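Local coordinates for protein quinone oxidoreductase 1 (Escherichia coli, PDB 1QOR) that catalyses the NADPH-dependent one-electron reduction of quinones to 1,4-benzosemiquinones, working as a homodimer of the zinc-containing alcohol dehydrogenase family, at residues A[5-10]-A[57-62]; A[29-34]-A[70-75]; A[298-303]-A[321-326]. All coordinates share one frame; numbering follows the deposited sequence.

Contact 1: residues A[5-10]-A[57-62]; sequences IEFHKH and LPSGLG
Phe7 and Ser59 hold the two backbones together by a reciprocal pair of hydrogen bonds: Phe7 N gives to Ser59 O at 2.9 Å, and Ser59 N returns one to Phe7 O at 2.8 Å. Beyond this pair a water takes over, donating to Ile5 O and accepting from Leu61 N, while Gly60 CA approaches Ile5 O in a CA-H...O contact.

Apolar contacts gather round the Phe7 ring. The first torsion (chi1 65°) sets CG between the backbone N and the carbonyl carbon, and from there the ring reaches over to segment 57-62. It spans Leu57 and Leu61: Phe7 CE2 lies 3.5 Å from Leu57 CD2, and Phe7 CE1 4.0 Å from Leu61 CG. Ile47 of helix 42-49 touches both Phe7 and Leu61.

A third kind of contact is CH-pi. Pro58, which follows a cis peptide bond, lays CG over the centre of the His8 imidazole, 3.6 Å from the centroid and only 8° off the ring normal. Within its own segment His8 NE2 donates to the anti lone pair of Glu6 OE2 at 2.7 Å. This bond is short but bent (134° at the hydrogen), with its acceptor tilted out of the ring plane, and probably limits the ring's turn. Glu6 OE1 is salt-bridged to Arg4, so the carboxylate is shared between two basic partners.

At the centre is a single antiparallel bridge of the hydrogen-bonded type, tying strand 3-6 to the loop of the GroES-like domain between helix 42-49 and strand 65-72.

Contact 2: residues A[29-34]-A[70-75]; sequences NEIQVE and SKVGSG
A classic beta bulge marks the pairing of strands 30-35 and 65-72 in the GroES-like domain: Ser70 and Lys71 both face Gln32 across an otherwise regular antiparallel arrangement. Strand residues 30-34 and 70-72 run antiparallel, their axes 177° apart.

Gln32 O is where the irregularity is felt. Ser70 N donates to Gln32 O at 2.8 Å. A weak bond to Gln32 O comes from Lys71 N at 3.4 Å, and Ser70 OG adds another weak one. In the other direction Gln32 N gives a nearly straight hydrogen bond to Lys71 O, 2.8 Å long with 171° at the hydrogen. Farther along, Gly73 N donates to Glu30 O; a side chain at Gly73 would be directed at that same oxygen, so the close approach of the backbones leaves little room for one.

On the face that carries Gln32 and Lys71, the two extended side chains lie side by side and point the same way. Gln32 CG is anti to the backbone N (chi1 169°), which starts the chain out on this shared face. The Lys71 methylenes run beside the end of Gln32, with Lys71 CD 4.1 Å from Gln32 CD. Ser70 CB turns instead to the carboxylate of Glu34, reaching OE2 of that residue at 3.5 Å. On the face of Ile31 and Val72 the contact is apolar: Ile31 CG2 and Val72 CG2 meet at 4.2 Å. Val69 packs against Ile31 and Val33.

Lys71 NZ finds its charge partner in Asp25 beyond the two segments. The lysine thus plays two roles, its aliphatic part covering a buried glutamine while its ammonium group is paired elsewhere. The bulge brings three donors to Gln32 O, of which only Ser70 N makes a strong bond, so the oxygen is likely to be well satisfied.

Contact 3: residues A[298-303]-A[321-326]; sequences EQQKYP and GSSLLI
Gln300 points toward the partner segment and brings its amide to Ser322, while Tyr302 turns its ring edge to Leu324 O and Ser323 OG. In Gln300 the second torsion (chi2 -175°) carries CD outward from CG, and the amide at the end gives Gln300 NE2 to Ser322 O at 2.9 Å. That donor stands well above the carbonyl plane, 64° out of it, and the bond is bent; NE2 also bonds to Gln320 O. An alanine in place of Gln300 would probably leave Ser322 O without this amide donor and open a gap beside Ser323 OG.

At the ring edge, Tyr302 CD1 lies 3.4 Å from Leu324 O. A water bridges Tyr302 OH and Ser323 OG, 2.9 Å from each. At the root of the ring, Tyr302 CB packs on Leu325 CD2 at 3.9 Å.

Parallel backbone bonds set the strand register: Leu324 N to Gln300 O, Tyr302 N to Leu324 O, and Ile326 N to Tyr302 O at 2.8 Å. Lys301, on the opposite face from Tyr302, has its NZ salt-bridged to both Glu298 and Glu116.

The two strands are the parallel pair of a beta-alpha-beta unit whose connecting helix, 307-315, covers Tyr302 and Leu325, while helix 115-135 packs on Leu324 and Ile326 and strand 37-39 pairs with 324-326 beyond.

In the fold
Three ways of joining distant chain pieces are spread over one subunit. Contacts 1 and 2 interleave along the sequence, and their centres lie 23 Å apart; contact 3 comes later. Contacts 2 and 3 belong to the same mixed sheet although their centres are 27 Å apart, so residues near the C-terminus complete a sheet begun by the GroES-like domain. Contact 1 comes within about 5 Å of contact 3 at the nearest atoms, and helix 307-315 touches both. Between nearest side-chain atoms, Leu61 of contact 1 lies about 4 Å and Leu325 of contact 3 about 7 Å from the NADP(+)-binding residue Asp44, whereas contact 2 lies away from the cofactor.

Contact 1: residues A[5-10]-A[57-62]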
loop_
_atom_site.group_PDB
_atom_site.type_symbol
_atom_site.label_atom_id
_atom_site.label_comp_id
_atom_site.label_asym_id
_atom_site.label_seq_id
_atom_site.Cartn_x
_atom_site.Cartn_y
_atom_site.Cartn_z
ATOM N N ILE A 5 -8.799 32.569 16.501
ATOM C CA ILE A 5 -10.035 31.810 16.526
ATOM C C ILE A 5 -9.734 30.611 17.401
ATOM O O ILE A 5 -8.613 30.080 17.385
ATOM C CB ILE A 5 -10.436 31.286 15.120
ATOM C CG1 ILE A 5 -10.823 32.446 14.201
ATOM C CG2 ILE A 5 -11.573 30.297 15.226
ATOM C CD1 ILE A 5 -12.016 33.254 14.683
ATOM N N GLU A 6 -10.705 30.206 18.203
ATOM C CA GLU A 6 -10.500 29.025 19.014
ATOM C C GLU A 6 -11.789 28.306 19.279
ATOM O O GLU A 6 -12.866 28.827 18.991
ATOM C CB GLU A 6 -9.736 29.342 20.296
ATOM C CG GLU A 6 -10.464 30.184 21.279
ATOM C CD GLU A 6 -9.677 30.309 22.574
ATOM O OE1 GLU A 6 -8.473 30.701 22.501
ATOM O OE2 GLU A 6 -10.271 30.012 23.642
ATOM N N PHE A 7 -11.665 27.036 19.636
ATOM C CA PHE A 7 -12.836 26.226 19.938
ATOM C C PHE A 7 -12.547 25.472 21.254
ATOM O O PHE A 7 -11.405 25.131 21.553
ATOM C CB PHE A 7 -13.246 25.312 18.743
ATOM C CG PHE A 7 -12.238 24.251 18.389
ATOM C CD1 PHE A 7 -11.104 24.561 17.629
ATOM C CD2 PHE A 7 -12.419 22.930 18.814
ATOM C CE1 PHE A 7 -10.158 23.558 17.297
ATOM C CE2 PHE A 7 -11.496 21.926 18.498
ATOM C CZ PHE A 7 -10.358 22.246 17.735
ATOM N N HIS A 8 -13.581 25.365 22.080
ATOM C CA HIS A 8 -13.530 24.747 23.404
ATOM C C HIS A 8 -14.161 23.355 23.411
ATOM O O HIS A 8 -14.082 22.643 24.422
ATOM C CB HIS A 8 -14.277 25.648 24.423
ATOM C CG HIS A 8 -13.606 26.969 24.685
ATOM N ND1 HIS A 8 -13.502 27.516 25.948
ATOM C CD2 HIS A 8 -13.002 27.850 23.846
ATOM C CE1 HIS A 8 -12.867 28.677 25.878
ATOM N NE2 HIS A 8 -12.552 28.902 24.614
ATOM N N LYS A 9 -14.786 22.975 22.298
ATOM C CA LYS A 9 -15.440 21.677 22.190
ATOM C C LYS A 9 -15.538 21.311 20.725
ATOM O O LYS A 9 -15.553 22.204 19.871
ATOM C CB LYS A 9 -16.866 21.747 22.754
ATOM C CG LYS A 9 -17.701 22.860 22.127
ATOM C CD LYS A 9 -19.130 22.882 22.606
ATOM C CE LYS A 9 -19.781 21.541 22.325
ATOM N NZ LYS A 9 -21.301 21.606 22.322
ATOM N N HIS A 10 -15.631 20.022 20.428
ATOM C CA HIS A 10 -15.778 19.593 19.058
ATOM C C HIS A 10 -17.187 19.745 18.528
ATOM O O HIS A 10 -18.158 19.631 19.272
ATOM C CB HIS A 10 -15.300 18.175 18.892
ATOM C CG HIS A 10 -13.819 18.079 18.891
ATOM N ND1 HIS A 10 -13.122 17.267 19.755
ATOM C CD2 HIS A 10 -12.891 18.793 18.214
ATOM C CE1 HIS A 10 -11.826 17.492 19.622
ATOM N NE2 HIS A 10 -11.659 18.413 18.690
ATOM N N LEU A 57 -7.945 20.986 24.494
ATOM C CA LEU A 57 -8.991 21.977 24.334
ATOM C C LEU A 57 -8.905 22.923 25.540
ATOM O O LEU A 57 -8.594 22.485 26.639
ATOM C CB LEU A 57 -10.358 21.284 24.265
ATOM C CG LEU A 57 -10.616 20.383 23.040
ATOM C CD1 LEU A 57 -11.942 19.621 23.120
ATOM C CD2 LEU A 57 -10.610 21.239 21.811
ATOM N N PRO A 58 -9.148 24.236 25.348
ATOM C CA PRO A 58 -9.495 24.892 24.078
ATOM C C PRO A 58 -8.333 24.790 23.116
ATOM O O PRO A 58 -7.201 24.480 23.520
ATOM C CB PRO A 58 -9.732 26.352 24.485
ATOM C CG PRO A 58 -10.122 26.260 25.929
ATOM C CD PRO A 58 -9.142 25.219 26.440
ATOM N N SER A 59 -8.601 25.065 21.849
ATOM C CA SER A 59 -7.543 24.987 20.858
ATOM C C SER A 59 -7.726 25.998 19.766
ATOM O O SER A 59 -8.859 26.451 19.500
ATOM C CB SER A 59 -7.526 23.588 20.244
ATOM O OG SER A 59 -6.498 23.458 19.283
ATOM N N GLY A 60 -6.596 26.422 19.204
ATOM C CA GLY A 60 -6.619 27.304 18.051
ATOM C C GLY A 60 -6.760 26.368 16.826
ATOM O O GLY A 60 -6.888 25.135 16.982
ATOM N N LEU A 61 -6.645 26.919 15.617
ATOM C CA LEU A 61 -6.804 26.148 14.383
ATOM C C LEU A 61 -5.882 26.665 13.261
ATOM O O LEU A 61 -5.382 27.791 13.322
ATOM C CB LEU A 61 -8.245 26.310 13.906
ATOM C CG LEU A 61 -9.215 25.141 13.773
ATOM C CD1 LEU A 61 -10.234 25.444 12.706
ATOM C CD2 LEU A 61 -8.464 23.879 13.448
ATOM N N GLY A 62 -5.687 25.849 12.222
ATOM C CA GLY A 62 -4.889 26.275 11.087
ATOM C C GLY A 62 -3.401 26.196 11.282
ATOM O O GLY A 62 -2.903 26.453 12.382
HETATM O O HOH W 1 -6.256 29.920 16.175
#

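Contact 2: residues A[29-34]-A[70-75]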
loop_
_atom_site.group_PDB
_atom_site.type_symbol
_atom_site.label_atom_id
_atom_site.label_comp_id
_atom_site.label_asym_id
_atom_site.label_seq_id
_atom_site.Cartn_x
_atom_site.Cartn_y
_atom_site.Cartn_z
ATOM N N ASN A 29 14.060 29.320 19.097
ATOM C CA ASN A 29 14.067 28.782 17.734
ATOM C C ASN A 29 12.819 29.148 16.887
ATOM O O ASN A 29 12.577 28.553 15.840
ATOM C CB ASN A 29 14.249 27.252 17.792
ATOM C CG ASN A 29 13.096 26.532 18.542
ATOM O OD1 ASN A 29 12.304 27.154 19.267
ATOM N ND2 ASN A 29 13.010 25.217 18.365
ATOM N N GLU A 30 12.066 30.146 17.327
ATOM C CA GLU A 30 10.857 30.582 16.652
ATOM C C GLU A 30 10.945 32.011 16.110
ATOM O O GLU A 30 11.859 32.759 16.428
ATOM C CB GLU A 30 9.678 30.543 17.636
ATOM C CG GLU A 30 9.410 29.186 18.276
ATOM C CD GLU A 30 8.143 29.159 19.142
ATOM O OE1 GLU A 30 7.785 30.192 19.749
ATOM O OE2 GLU A 30 7.504 28.086 19.222
ATOM N N ILE A 31 9.970 32.386 15.292
ATOM C CA ILE A 31 9.865 33.742 14.751
ATOM C C ILE A 31 8.394 34.070 15.019
ATOM O O ILE A 31 7.579 33.153 15.213
ATOM C CB ILE A 31 10.113 33.804 13.214
ATOM C CG1 ILE A 31 9.106 32.906 12.458
ATOM C CG2 ILE A 31 11.547 33.457 12.913
ATOM C CD1 ILE A 31 9.194 32.907 10.930
ATOM N N GLN A 32 8.068 35.352 15.113
ATOM C CA GLN A 32 6.697 35.773 15.325
ATOM C C GLN A 32 6.274 36.433 14.029
ATOM O O GLN A 32 6.998 37.301 13.513
ATOM C CB GLN A 32 6.637 36.790 16.432
ATOM C CG GLN A 32 5.301 37.456 16.543
ATOM C CD GLN A 32 5.167 38.132 17.879
ATOM O OE1 GLN A 32 5.148 37.456 18.926
ATOM N NE2 GLN A 32 5.114 39.468 17.872
ATOM N N VAL A 33 5.085 36.097 13.541
ATOM C CA VAL A 33 4.616 36.640 12.266
ATOM C C VAL A 33 3.286 37.339 12.360
ATOM O O VAL A 33 2.373 36.861 13.025
ATOM C CB VAL A 33 4.510 35.499 11.207
ATOM C CG1 VAL A 33 3.855 35.969 9.923
ATOM C CG2 VAL A 33 5.889 34.904 10.946
ATOM N N GLU A 34 3.210 38.526 11.787
ATOM C CA GLU A 34 1.947 39.235 11.770
ATOM C C GLU A 34 1.329 38.701 10.475
ATOM O O GLU A 34 1.857 38.974 9.369
ATOM C CB GLU A 34 2.155 40.729 11.616
ATOM C CG GLU A 34 2.766 41.462 12.783
ATOM C CD GLU A 34 3.058 42.907 12.384
ATOM O OE1 GLU A 34 2.092 43.659 12.054
ATOM O OE2 GLU A 34 4.265 43.262 12.314
ATOM N N SER A 70 7.594 39.836 12.601
ATOM C CA SER A 70 7.706 40.974 13.516
ATOM C C SER A 70 8.844 40.783 14.525
ATOM O O SER A 70 9.533 41.715 14.828
ATOM C CB SER A 70 6.387 41.236 14.224
ATOM O OG SER A 70 6.024 40.073 14.932
ATOM N N LYS A 71 9.070 39.575 15.008
ATOM C CA LYS A 71 10.161 39.349 15.958
ATOM C C LYS A 71 10.852 38.037 15.658
ATOM O O LYS A 71 10.247 37.147 15.068
ATOM C CB LYS A 71 9.637 39.279 17.399
ATOM C CG LYS A 71 8.789 40.457 17.852
ATOM C CD LYS A 71 8.419 40.246 19.287
ATOM C CE LYS A 71 7.489 41.316 19.767
ATOM N NZ LYS A 71 7.029 40.933 21.133
ATOM N N VAL A 72 12.057 37.863 16.185
ATOM C CA VAL A 72 12.832 36.646 15.956
ATOM C C VAL A 72 13.484 36.130 17.241
ATOM O O VAL A 72 14.049 36.908 18.002
ATOM C CB VAL A 72 13.947 36.896 14.897
ATOM C CG1 VAL A 72 14.829 35.693 14.781
ATOM C CG2 VAL A 72 13.351 37.192 13.544
ATOM N N GLY A 73 13.406 34.821 17.461
ATOM C CA GLY A 73 13.994 34.188 18.626
ATOM C C GLY A 73 15.505 34.300 18.581
ATOM O O GLY A 73 16.108 34.470 17.503
ATOM N N SER A 74 16.128 34.142 19.746
ATOM C CA SER A 74 17.583 34.278 19.877
ATOM C C SER A 74 18.414 33.302 19.057
ATOM O O SER A 74 19.507 33.651 18.610
ATOM C CB SER A 74 18.006 34.216 21.349
ATOM O OG SER A 74 17.571 33.003 21.938
ATOM N N GLY A 75 17.932 32.075 18.896
ATOM C CA GLY A 75 18.686 31.115 18.108
ATOM C C GLY A 75 18.473 31.230 16.599
ATOM O O GLY A 75 19.261 30.704 15.819
#

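Contact 3: residues A[298-303]-A[321-326]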
loop_
_atom_site.group_PDB
_atom_site.type_symbol
_atom_site.label_atom_id
_atom_site.label_comp_id
_atom_site.label_asym_id
_atom_site.label_seq_id
_atom_site.Cartn_x
_atom_site.Cartn_y
_atom_site.Cartn_z
ATOM N N GLU A 298 -12.973 36.499 -5.052
ATOM C CA GLU A 298 -13.216 37.440 -3.956
ATOM C C GLU A 298 -14.261 36.903 -2.978
ATOM O O GLU A 298 -14.163 37.116 -1.787
ATOM C CB GLU A 298 -13.650 38.808 -4.499
ATOM C CG GLU A 298 -13.010 40.005 -3.790
ATOM C CD GLU A 298 -11.471 40.009 -3.893
ATOM O OE1 GLU A 298 -10.908 39.297 -4.787
ATOM O OE2 GLU A 298 -10.820 40.737 -3.083
ATOM N N GLN A 299 -15.215 36.135 -3.478
ATOM C CA GLN A 299 -16.253 35.579 -2.633
ATOM C C GLN A 299 -15.696 34.528 -1.699
ATOM O O GLN A 299 -16.365 34.111 -0.743
ATOM C CB GLN A 299 -17.375 34.966 -3.483
ATOM N N GLN A 300 -14.486 34.069 -1.979
ATOM C CA GLN A 300 -13.868 33.049 -1.143
ATOM C C GLN A 300 -12.819 33.617 -0.197
ATOM O O GLN A 300 -11.924 32.901 0.256
ATOM C CB GLN A 300 -13.341 31.884 -2.001
ATOM C CG GLN A 300 -14.496 31.019 -2.493
ATOM C CD GLN A 300 -14.107 29.758 -3.251
ATOM O OE1 GLN A 300 -14.955 29.165 -3.911
ATOM N NE2 GLN A 300 -12.865 29.295 -3.107
ATOM N N LYS A 301 -12.887 34.924 0.038
ATOM C CA LYS A 301 -11.983 35.591 0.996
ATOM C C LYS A 301 -12.927 36.012 2.097
ATOM O O LYS A 301 -13.979 36.577 1.822
ATOM C CB LYS A 301 -11.303 36.823 0.427
ATOM C CG LYS A 301 -10.248 36.528 -0.589
ATOM C CD LYS A 301 -9.672 37.815 -1.141
ATOM C CE LYS A 301 -8.937 37.527 -2.437
ATOM N NZ LYS A 301 -8.407 38.765 -3.052
ATOM N N TYR A 302 -12.592 35.670 3.330
ATOM C CA TYR A 302 -13.455 35.975 4.454
ATOM C C TYR A 302 -12.669 36.663 5.548
ATOM O O TYR A 302 -11.457 36.439 5.695
ATOM C CB TYR A 302 -14.014 34.687 5.039
ATOM C CG TYR A 302 -14.596 33.743 4.031
ATOM C CD1 TYR A 302 -13.795 32.826 3.370
ATOM C CD2 TYR A 302 -15.959 33.721 3.782
ATOM C CE1 TYR A 302 -14.346 31.893 2.485
ATOM C CE2 TYR A 302 -16.519 32.798 2.898
ATOM C CZ TYR A 302 -15.707 31.892 2.262
ATOM O OH TYR A 302 -16.271 30.961 1.428
ATOM N N PRO A 303 -13.320 37.594 6.271
ATOM C CA PRO A 303 -12.600 38.274 7.368
ATOM C C PRO A 303 -12.217 37.133 8.379
ATOM O O PRO A 303 -12.957 36.150 8.493
ATOM C CB PRO A 303 -13.704 39.151 7.994
ATOM C CG PRO A 303 -14.743 39.306 6.895
ATOM C CD PRO A 303 -14.739 38.011 6.178
ATOM N N GLY A 321 -11.237 25.853 -6.027
ATOM C CA GLY A 321 -9.948 26.413 -5.709
ATOM C C GLY A 321 -9.869 26.721 -4.235
ATOM O O GLY A 321 -10.689 26.256 -3.453
ATOM N N SER A 322 -8.907 27.564 -3.883
ATOM C CA SER A 322 -8.643 27.977 -2.528
ATOM C C SER A 322 -9.489 29.124 -1.940
ATOM O O SER A 322 -10.108 29.928 -2.665
ATOM C CB SER A 322 -7.186 28.334 -2.443
ATOM O OG SER A 322 -6.379 27.239 -2.833
ATOM N N SER A 323 -9.565 29.125 -0.602
ATOM C CA SER A 323 -10.256 30.129 0.203
ATOM C C SER A 323 -9.197 30.752 1.100
ATOM O O SER A 323 -8.093 30.182 1.316
ATOM C CB SER A 323 -11.344 29.506 1.087
ATOM O OG SER A 323 -12.460 29.030 0.341
ATOM N N LEU A 324 -9.518 31.916 1.638
ATOM C CA LEU A 324 -8.580 32.583 2.511
ATOM C C LEU A 324 -9.301 33.296 3.625
ATOM O O LEU A 324 -10.488 33.608 3.499
ATOM C CB LEU A 324 -7.800 33.648 1.743
ATOM C CG LEU A 324 -6.748 33.265 0.721
ATOM C CD1 LEU A 324 -6.341 34.530 -0.019
ATOM C CD2 LEU A 324 -5.537 32.633 1.400
ATOM N N LEU A 325 -8.582 33.478 4.726
ATOM C CA LEU A 325 -9.060 34.263 5.856
ATOM C C LEU A 325 -8.115 35.473 5.887
ATOM O O LEU A 325 -6.879 35.339 5.791
ATOM C CB LEU A 325 -8.967 33.508 7.193
ATOM C CG LEU A 325 -9.956 32.378 7.486
ATOM C CD1 LEU A 325 -9.626 31.800 8.908
ATOM C CD2 LEU A 325 -11.420 32.864 7.393
ATOM N N ILE A 326 -8.705 36.656 5.965
ATOM C CA ILE A 326 -7.916 37.885 5.996
ATOM C C ILE A 326 -8.028 38.501 7.380
ATOM O O ILE A 326 -9.141 38.756 7.852
ATOM C CB ILE A 326 -8.415 38.921 4.930
ATOM C CG1 ILE A 326 -8.612 38.227 3.576
ATOM C CG2 ILE A 326 -7.409 40.057 4.799
ATOM C CD1 ILE A 326 -7.347 37.593 3.017
HETATM O O HOH W 2 -14.764 28.568 1.970
#